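Local coordinates for protein monosaccharide-transporting ATPase (Actinobacillus succinogenes, PDB 5DTE) that probably serves as the periplasmic sugar-binding component of an ABC transporter, and holds D-allose in the cleft between its two lobes, at residues I29-K34 against L59-A64; D86-T91 against I110-L115. All coordinates share one frame; numbering follows the deposited sequence.

Contact 1 (I29-K34 against L59-A64); sequences IALLMK and LIVQVA. With ALL (beta-D-allopyranose), chain E.
I29-K34 and L59-A64 lie on neighbouring parallel strands, 28-33 and 58-63, joined through helix 39-54, a beta-alpha-beta crossover at the edge of the six-stranded sheet in one lobe of a periplasmic binding protein fold. Strand 58-63 is outermost in that sheet, and the two short axes run 20° apart. Five backbone hydrogen bonds pass between the strands, from I60 N to I29 O at one end to A64 N to M33 O at the other, where the bond is 2.9 Å long. Between them, L31 N donates to I60 O.

L31, M33, V61 and L59 lie on the face covered by helix 39-54; there L31 CD2 meets V61 CG2 at 4.3 Å. On the other face, L32 and Q62 run side by side under M80 of helix 70-82. With its CG beside the backbone N (chi1 -62°), L32 brings CD2 to 3.4 Å from Q62 CB.

Past the strand, the side chain of K34 points away from L59-A64 and reaches the ligand pocket, its chain extended beyond CG. At its end, NZ donates a hydrogen bond of 3.1 Å to O1 of the bound beta-D-allopyranose.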
ATOM      1  N   ILE A  29      16.522  -0.009  16.695  1.00 32.32           N
ATOM      2  CA  ILE A  29      16.098   0.169  15.296  1.00 27.11           C
ATOM      3  C   ILE A  29      14.955   1.167  15.164  1.00 23.83           C
ATOM      4  O   ILE A  29      14.022   1.128  15.946  1.00 18.20           O
ATOM      5  CB  ILE A  29      15.653  -1.168  14.661  1.00 26.94           C
ATOM      6  CG1 ILE A  29      16.864  -2.090  14.475  1.00 29.46           C
ATOM      7  CG2 ILE A  29      14.959  -0.921  13.322  1.00 24.05           C
ATOM      8  CD1 ILE A  29      16.675  -3.186  13.458  1.00 24.91           C
ATOM      9  N   ALA A  30      15.027   2.070  14.189  1.00 19.70           N
ATOM     10  CA  ALA A  30      13.968   3.053  14.029  1.00 13.75           C
ATOM     11  C   ALA A  30      13.020   2.631  12.912  1.00 23.32           C
ATOM     12  O   ALA A  30      13.444   2.127  11.870  1.00 25.73           O
ATOM     13  CB  ALA A  30      14.544   4.444  13.762  1.00  8.18           C
ATOM     14  N   LEU A  31      11.726   2.819  13.163  1.00 14.60           N
ATOM     15  CA  LEU A  31      10.693   2.635  12.162  1.00 14.61           C
ATOM     16  C   LEU A  31      10.042   3.990  11.906  1.00 19.85           C
ATOM     17  O   LEU A  31       9.448   4.578  12.803  1.00 24.53           O
ATOM     18  CB  LEU A  31       9.664   1.613  12.630  1.00 15.97           C
ATOM     19  CG  LEU A  31       8.504   1.399  11.665  1.00 29.82           C
ATOM     20  CD1 LEU A  31       9.049   0.910  10.333  1.00 35.25           C
ATOM     21  CD2 LEU A  31       7.476   0.414  12.228  1.00 37.78           C
ATOM     22  N   LEU A  32      10.168   4.500  10.692  1.00 18.30           N
ATOM     23  CA  LEU A  32       9.713   5.855  10.407  1.00 27.28           C
ATOM     24  C   LEU A  32       8.619   5.849   9.365  1.00 33.20           C
ATOM     25  O   LEU A  32       8.847   5.518   8.204  1.00 46.19           O
ATOM     26  CB  LEU A  32      10.884   6.722   9.954  1.00 29.62           C
ATOM     27  CG  LEU A  32      11.942   6.834  11.052  1.00 27.80           C
ATOM     28  CD1 LEU A  32      13.132   7.632  10.577  1.00 35.79           C
ATOM     29  CD2 LEU A  32      11.339   7.456  12.295  1.00 17.28           C
ATOM     30  N   MET A  33       7.419   6.227   9.785  1.00 23.94           N
ATOM     31  CA  MET A  33       6.232   5.967   8.984  1.00 15.70           C
ATOM     32  C   MET A  33       5.547   7.236   8.490  1.00 16.71           C
ATOM     33  O   MET A  33       5.509   8.245   9.184  1.00 19.27           O
ATOM     34  CB  MET A  33       5.260   5.107   9.796  1.00  7.57           C
ATOM     35  CG  MET A  33       5.882   3.803  10.225  1.00  7.20           C
ATOM     36  SD  MET A  33       4.856   2.812  11.292  1.00 34.99           S
ATOM     37  CE  MET A  33       3.566   2.338  10.156  1.00 27.18           C
ATOM     38  N   LYS A  34       5.002   7.169   7.282  1.00 21.75           N
ATOM     39  CA  LYS A  34       4.369   8.326   6.670  1.00 24.41           C
ATOM     40  C   LYS A  34       3.029   8.655   7.329  1.00 36.54           C
ATOM     41  O   LYS A  34       2.570   9.804   7.285  1.00 44.74           O
ATOM     42  CB  LYS A  34       4.196   8.100   5.161  1.00 22.08           C
ATOM     43  CG  LYS A  34       3.352   6.918   4.735  1.00 17.23           C
ATOM     44  CD  LYS A  34       3.619   6.574   3.267  1.00 10.82           C
ATOM     45  CE  LYS A  34       2.424   5.877   2.623  1.00 15.25           C
ATOM     46  NZ  LYS A  34       2.634   5.573   1.177  1.00 17.64           N
ATOM     47  N   LEU A  59      12.653  -0.891  19.701  1.00 38.78           N
ATOM     48  CA  LEU A  59      12.016  -0.323  18.498  1.00 33.68           C
ATOM     49  C   LEU A  59      11.453   1.104  18.655  1.00 29.93           C
ATOM     50  O   LEU A  59      10.631   1.373  19.534  1.00 22.56           O
ATOM     51  CB  LEU A  59      10.893  -1.242  18.026  1.00 23.81           C
ATOM     52  CG  LEU A  59      10.253  -0.732  16.746  1.00 18.17           C
ATOM     53  CD1 LEU A  59      11.175  -1.051  15.579  1.00 13.70           C
ATOM     54  CD2 LEU A  59       8.876  -1.335  16.563  1.00 27.19           C
ATOM     55  N   ILE A  60      11.881   2.001  17.770  1.00 29.82           N
ATOM     56  CA  ILE A  60      11.553   3.422  17.884  1.00 30.04           C
ATOM     57  C   ILE A  60      10.657   3.916  16.765  1.00 29.72           C
ATOM     58  O   ILE A  60      11.138   4.206  15.671  1.00 31.06           O
ATOM     59  CB  ILE A  60      12.821   4.292  17.882  1.00 26.05           C
ATOM     60  CG1 ILE A  60      13.940   3.623  18.682  1.00 29.88           C
ATOM     61  CG2 ILE A  60      12.513   5.671  18.409  1.00 15.08           C
ATOM     62  CD1 ILE A  60      15.081   4.559  18.991  1.00 30.67           C
ATOM     63  N   VAL A  61       9.364   4.049  17.048  1.00 35.34           N
ATOM     64  CA  VAL A  61       8.395   4.499  16.043  1.00 34.59           C
ATOM     65  C   VAL A  61       8.175   6.011  16.056  1.00 38.80           C
ATOM     66  O   VAL A  61       7.856   6.598  17.089  1.00 39.28           O
ATOM     67  CB  VAL A  61       7.031   3.809  16.231  1.00 18.02           C
ATOM     68  CG1 VAL A  61       6.033   4.380  15.257  1.00 15.97           C
ATOM     69  CG2 VAL A  61       7.174   2.302  16.054  1.00  8.18           C
ATOM     70  N   GLN A  62       8.361   6.637  14.900  1.00 40.49           N
ATOM     71  CA  GLN A  62       8.052   8.051  14.729  1.00 35.68           C
ATOM     72  C   GLN A  62       7.240   8.201  13.470  1.00 27.07           C
ATOM     73  O   GLN A  62       7.575   7.640  12.435  1.00 31.55           O
ATOM     74  CB  GLN A  62       9.309   8.918  14.646  1.00 30.93           C
ATOM     75  CG  GLN A  62      10.325   8.670  15.744  1.00 32.80           C
ATOM     76  CD  GLN A  62      11.078   9.933  16.113  1.00 38.59           C
ATOM     77  OE1 GLN A  62      10.734  11.025  15.656  1.00 45.34           O
ATOM     78  NE2 GLN A  62      12.100   9.794  16.951  1.00 32.18           N
ATOM     79  N   VAL A  63       6.177   8.975  13.564  1.00 18.79           N
ATOM     80  CA  VAL A  63       5.236   9.108  12.482  1.00 10.13           C
ATOM     81  C   VAL A  63       5.262  10.549  11.999  1.00 25.51           C
ATOM     82  O   VAL A  63       5.418  11.475  12.794  1.00 33.29           O
ATOM     83  CB  VAL A  63       3.849   8.666  12.959  1.00  9.59           C
ATOM     84  CG1 VAL A  63       2.768   8.933  11.945  1.00 10.40           C
ATOM     85  CG2 VAL A  63       3.913   7.198  13.285  1.00 24.22           C
ATOM     86  N   ALA A  64       5.176  10.725  10.685  1.00 21.27           N
ATOM     87  CA  ALA A  64       5.042  12.039  10.080  1.00 19.68           C
ATOM     88  C   ALA A  64       3.650  12.597  10.373  1.00 34.53           C
ATOM     89  O   ALA A  64       2.704  11.827  10.596  1.00 28.00           O
ATOM     90  CB  ALA A  64       5.286  11.953   8.577  1.00 19.66           C
TER
HETATM   91  C1  ALL E 401       0.262   2.623   0.221  1.00 29.89           C
HETATM   92  C2  ALL E 401       0.241   1.304   0.968  1.00 25.89           C
HETATM   93  C3  ALL E 401      -1.098   0.989   1.523  1.00 26.39           C
HETATM   94  C4  ALL E 401      -1.714   2.152   2.234  1.00 25.12           C
HETATM   95  C5  ALL E 401      -1.769   3.322   1.266  1.00 12.81           C
HETATM   96  C6  ALL E 401      -2.541   4.494   1.778  1.00  6.27           C
HETATM   97  O1  ALL E 401       1.547   3.008  -0.080  1.00 45.94           O
HETATM   98  O2  ALL E 401       0.594   0.265   0.028  1.00 25.04           O
HETATM   99  O3  ALL E 401      -1.985   0.621   0.421  1.00 13.47           O
HETATM  100  O4  ALL E 401      -3.032   1.811   2.690  1.00 29.68           O
HETATM  101  O5  ALL E 401      -0.393   3.717   0.998  1.00 13.34           O
HETATM  102  O6  ALL E 401      -1.796   5.135   2.792  1.00  7.11           O

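Contact 2 (D86-T91 against I110-L115); sequences DAIIVT and IPIIDL
Strands 87-90 and 112-115 run parallel, 10° apart, and four backbone hydrogen bonds join the two segments: I88 N to P111 O, I113 N to I88 O, V90 N to I113 O and L115 N to V90 O. The strands belong to the beta-alpha-beta unit completed by helix 99-105, inside the same parallel sheet. The bonds span 2.7 Å, from L115 N to V90 O, to 3.2 Å, from I88 N to P111 O.

On the face turned to helix 99-105, the side chains of I88 and I110 cross at an angle, with I88 CG1 4.1 Å from I110 CG2, and I112 lays its CG1 against I88 CB at 4.2 Å. CG1 of I112 stands anti to the backbone N (chi1 -179°), which also brings it to 3.6 Å from I88 O. V90 and I112 both rest on F102 of that helix.

The opposite face carries I89 and I113, with I89 packed on A279 and I280 of helix 272-287. I89 CG2 approaches L115 CD2 at 3.8 Å. The same L115 methyl lies 3.6 Å from T91 CG2, the two side chains running alongside each other; one leucine methyl thus touches both I89 and T91.

The polar ends find partners beyond the pair: D86 OD2 accepts from Q28 N, D114 OD2 from L119 N, and T91 OG1 is hydrogen-bonded to K34 N. Across the contact itself, therefore, backbone hydrogen bonds supply the polar pairing and branched aliphatic groups the packing, as suits a strand pair inside a sheet layered between helices.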
ATOM      1  N   ASP A  86      20.868   1.988  15.387  1.00 17.92           N
ATOM      2  CA  ASP A  86      21.554   0.821  14.809  1.00 26.82           C
ATOM      3  C   ASP A  86      21.080   0.479  13.383  1.00 24.13           C
ATOM      4  O   ASP A  86      21.890   0.116  12.519  1.00 18.39           O
ATOM      5  CB  ASP A  86      21.390  -0.389  15.731  1.00 34.45           C
ATOM      6  CG  ASP A  86      22.127  -0.219  17.050  1.00 49.65           C
ATOM      7  OD1 ASP A  86      23.332   0.126  17.031  1.00 57.14           O
ATOM      8  OD2 ASP A  86      21.499  -0.422  18.109  1.00 52.47           O
ATOM      9  N   ALA A  87      19.772   0.589  13.150  1.00 23.08           N
ATOM     10  CA  ALA A  87      19.206   0.521  11.799  1.00 28.19           C
ATOM     11  C   ALA A  87      17.960   1.409  11.650  1.00 27.93           C
ATOM     12  O   ALA A  87      17.334   1.808  12.641  1.00 23.06           O
ATOM     13  CB  ALA A  87      18.863  -0.916  11.430  1.00 19.36           C
ATOM     14  N   ILE A  88      17.609   1.708  10.403  1.00 24.30           N
ATOM     15  CA  ILE A  88      16.375   2.420  10.097  1.00 25.63           C
ATOM     16  C   ILE A  88      15.508   1.694   9.047  1.00 19.55           C
ATOM     17  O   ILE A  88      15.981   1.271   7.994  1.00 11.54           O
ATOM     18  CB  ILE A  88      16.666   3.842   9.595  1.00 27.47           C
ATOM     19  CG1 ILE A  88      17.777   4.486  10.415  1.00 16.67           C
ATOM     20  CG2 ILE A  88      15.419   4.683   9.648  1.00 31.05           C
ATOM     21  CD1 ILE A  88      18.254   5.770   9.822  1.00 14.03           C
ATOM     22  N   ILE A  89      14.231   1.552   9.365  1.00 17.29           N
ATOM     23  CA  ILE A  89      13.235   1.103   8.414  1.00 12.56           C
ATOM     24  C   ILE A  89      12.330   2.288   8.107  1.00 19.97           C
ATOM     25  O   ILE A  89      11.662   2.814   9.001  1.00 28.57           O
ATOM     26  CB  ILE A  89      12.405  -0.061   8.967  1.00 13.39           C
ATOM     27  CG1 ILE A  89      13.327  -1.224   9.325  1.00 16.48           C
ATOM     28  CG2 ILE A  89      11.321  -0.481   7.970  1.00  6.17           C
ATOM     29  CD1 ILE A  89      12.715  -2.239  10.268  1.00 10.42           C
ATOM     30  N   VAL A  90      12.310   2.722   6.855  1.00 16.66           N
ATOM     31  CA  VAL A  90      11.483   3.853   6.489  1.00 21.02           C
ATOM     32  C   VAL A  90      10.558   3.505   5.320  1.00 35.11           C
ATOM     33  O   VAL A  90      10.930   2.764   4.401  1.00 34.36           O
ATOM     34  CB  VAL A  90      12.347   5.097   6.147  1.00 17.40           C
ATOM     35  CG1 VAL A  90      13.029   4.948   4.797  1.00 12.34           C
ATOM     36  CG2 VAL A  90      11.501   6.333   6.156  1.00  6.78           C
ATOM     37  N   THR A  91       9.332   4.023   5.410  1.00 40.58           N
ATOM     38  CA  THR A  91       8.321   3.957   4.360  1.00 25.14           C
ATOM     39  C   THR A  91       8.236   5.333   3.722  1.00 34.07           C
ATOM     40  O   THR A  91       7.491   6.190   4.201  1.00 35.73           O
ATOM     41  CB  THR A  91       6.956   3.585   4.913  1.00 14.48           C
ATOM     42  OG1 THR A  91       6.459   4.692   5.680  1.00 20.56           O
ATOM     43  CG2 THR A  91       7.067   2.372   5.824  1.00 12.66           C
ATOM     44  N   ILE A 110      25.101   3.213   8.688  1.00 24.41           N
ATOM     45  CA  ILE A 110      23.841   2.717   9.229  1.00 23.63           C
ATOM     46  C   ILE A 110      23.027   2.016   8.139  1.00 25.25           C
ATOM     47  O   ILE A 110      22.635   2.646   7.153  1.00 30.73           O
ATOM     48  CB  ILE A 110      22.996   3.871   9.818  1.00 23.56           C
ATOM     49  CG1 ILE A 110      23.806   4.665  10.844  1.00 13.95           C
ATOM     50  CG2 ILE A 110      21.667   3.355  10.400  1.00 13.74           C
ATOM     51  CD1 ILE A 110      22.990   5.740  11.584  1.00 17.95           C
ATOM     52  N   PRO A 111      22.810   0.702   8.280  1.00 26.13           N
ATOM     53  CA  PRO A 111      21.919   0.007   7.344  1.00 31.94           C
ATOM     54  C   PRO A 111      20.513   0.609   7.332  1.00 43.60           C
ATOM     55  O   PRO A 111      20.051   1.141   8.343  1.00 48.13           O
ATOM     56  CB  PRO A 111      21.892  -1.431   7.872  1.00 24.65           C
ATOM     57  CG  PRO A 111      22.900  -1.495   8.997  1.00 30.37           C
ATOM     58  CD  PRO A 111      23.698  -0.232   8.982  1.00 30.69           C
ATOM     59  N   ILE A 112      19.838   0.522   6.193  1.00 43.12           N
ATOM     60  CA  ILE A 112      18.580   1.208   6.043  1.00 13.72           C
ATOM     61  C   ILE A 112      17.706   0.517   5.000  1.00 13.70           C
ATOM     62  O   ILE A 112      18.131   0.258   3.878  1.00 19.69           O
ATOM     63  CB  ILE A 112      18.823   2.696   5.670  1.00 43.32           C
ATOM     64  CG1 ILE A 112      17.501   3.452   5.536  1.00 52.68           C
ATOM     65  CG2 ILE A 112      19.650   2.833   4.397  1.00 14.08           C
ATOM     66  CD1 ILE A 112      17.668   4.959   5.454  1.00 47.99           C
ATOM     67  N   ILE A 113      16.482   0.212   5.398  1.00 13.60           N
ATOM     68  CA  ILE A 113      15.541  -0.537   4.572  1.00 19.79           C
ATOM     69  C   ILE A 113      14.427   0.348   4.051  1.00 17.72           C
ATOM     70  O   ILE A 113      13.689   0.956   4.819  1.00 14.71           O
ATOM     71  CB  ILE A 113      14.880  -1.718   5.353  1.00 16.30           C
ATOM     72  CG1 ILE A 113      15.938  -2.672   5.906  1.00 13.24           C
ATOM     73  CG2 ILE A 113      13.910  -2.463   4.464  1.00 23.74           C
ATOM     74  CD1 ILE A 113      17.128  -2.892   4.957  1.00 13.81           C
ATOM     75  N   ASP A 114      14.294   0.399   2.737  1.00 21.44           N
ATOM     76  CA  ASP A 114      13.211   1.135   2.117  1.00 26.82           C
ATOM     77  C   ASP A 114      11.948   0.244   2.077  1.00 36.15           C
ATOM     78  O   ASP A 114      11.854  -0.689   1.277  1.00 39.30           O
ATOM     79  CB  ASP A 114      13.663   1.604   0.728  1.00 28.45           C
ATOM     80  CG  ASP A 114      12.513   2.004  -0.170  1.00 36.54           C
ATOM     81  OD1 ASP A 114      11.534   2.575   0.346  1.00 39.14           O
ATOM     82  OD2 ASP A 114      12.591   1.741  -1.397  1.00 33.62           O
ATOM     83  N   LEU A 115      10.990   0.531   2.960  1.00 34.20           N
ATOM     84  CA  LEU A 115       9.747  -0.249   3.060  1.00 31.30           C
ATOM     85  C   LEU A 115       8.594   0.412   2.303  1.00 15.27           C
ATOM     86  O   LEU A 115       8.559   1.630   2.188  1.00 17.10           O
ATOM     87  CB  LEU A 115       9.359  -0.444   4.538  1.00 34.15           C
ATOM     88  CG  LEU A 115       8.084  -1.194   4.951  1.00 21.26           C
ATOM     89  CD1 LEU A 115       8.163  -2.664   4.565  1.00 15.73           C
ATOM     90  CD2 LEU A 115       7.846  -1.075   6.454  1.00 13.20           C
TER

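Overall arrangement
From the N terminus, the chain lays down strand 28-33, passes through helix 39-54 and returns as strand 58-63, where contact 1 closes its loop. Helix 70-82 then carries it back across the sheet to strand 87-90, and after helix 99-105 strand 112-115 closes contact 2. The two loops follow in series, neither nesting nor crossing, yet they are joined edge to edge, because strands 28-33 and 87-90 are neighbours in the sheet: A30 O lies 2.7 Å from I89 N, a probable hydrogen bond. Together the contacts account for four adjacent strands of one lobe, from the edge strand inward, with K34 of contact 1 bringing this sheet to the bound sugar.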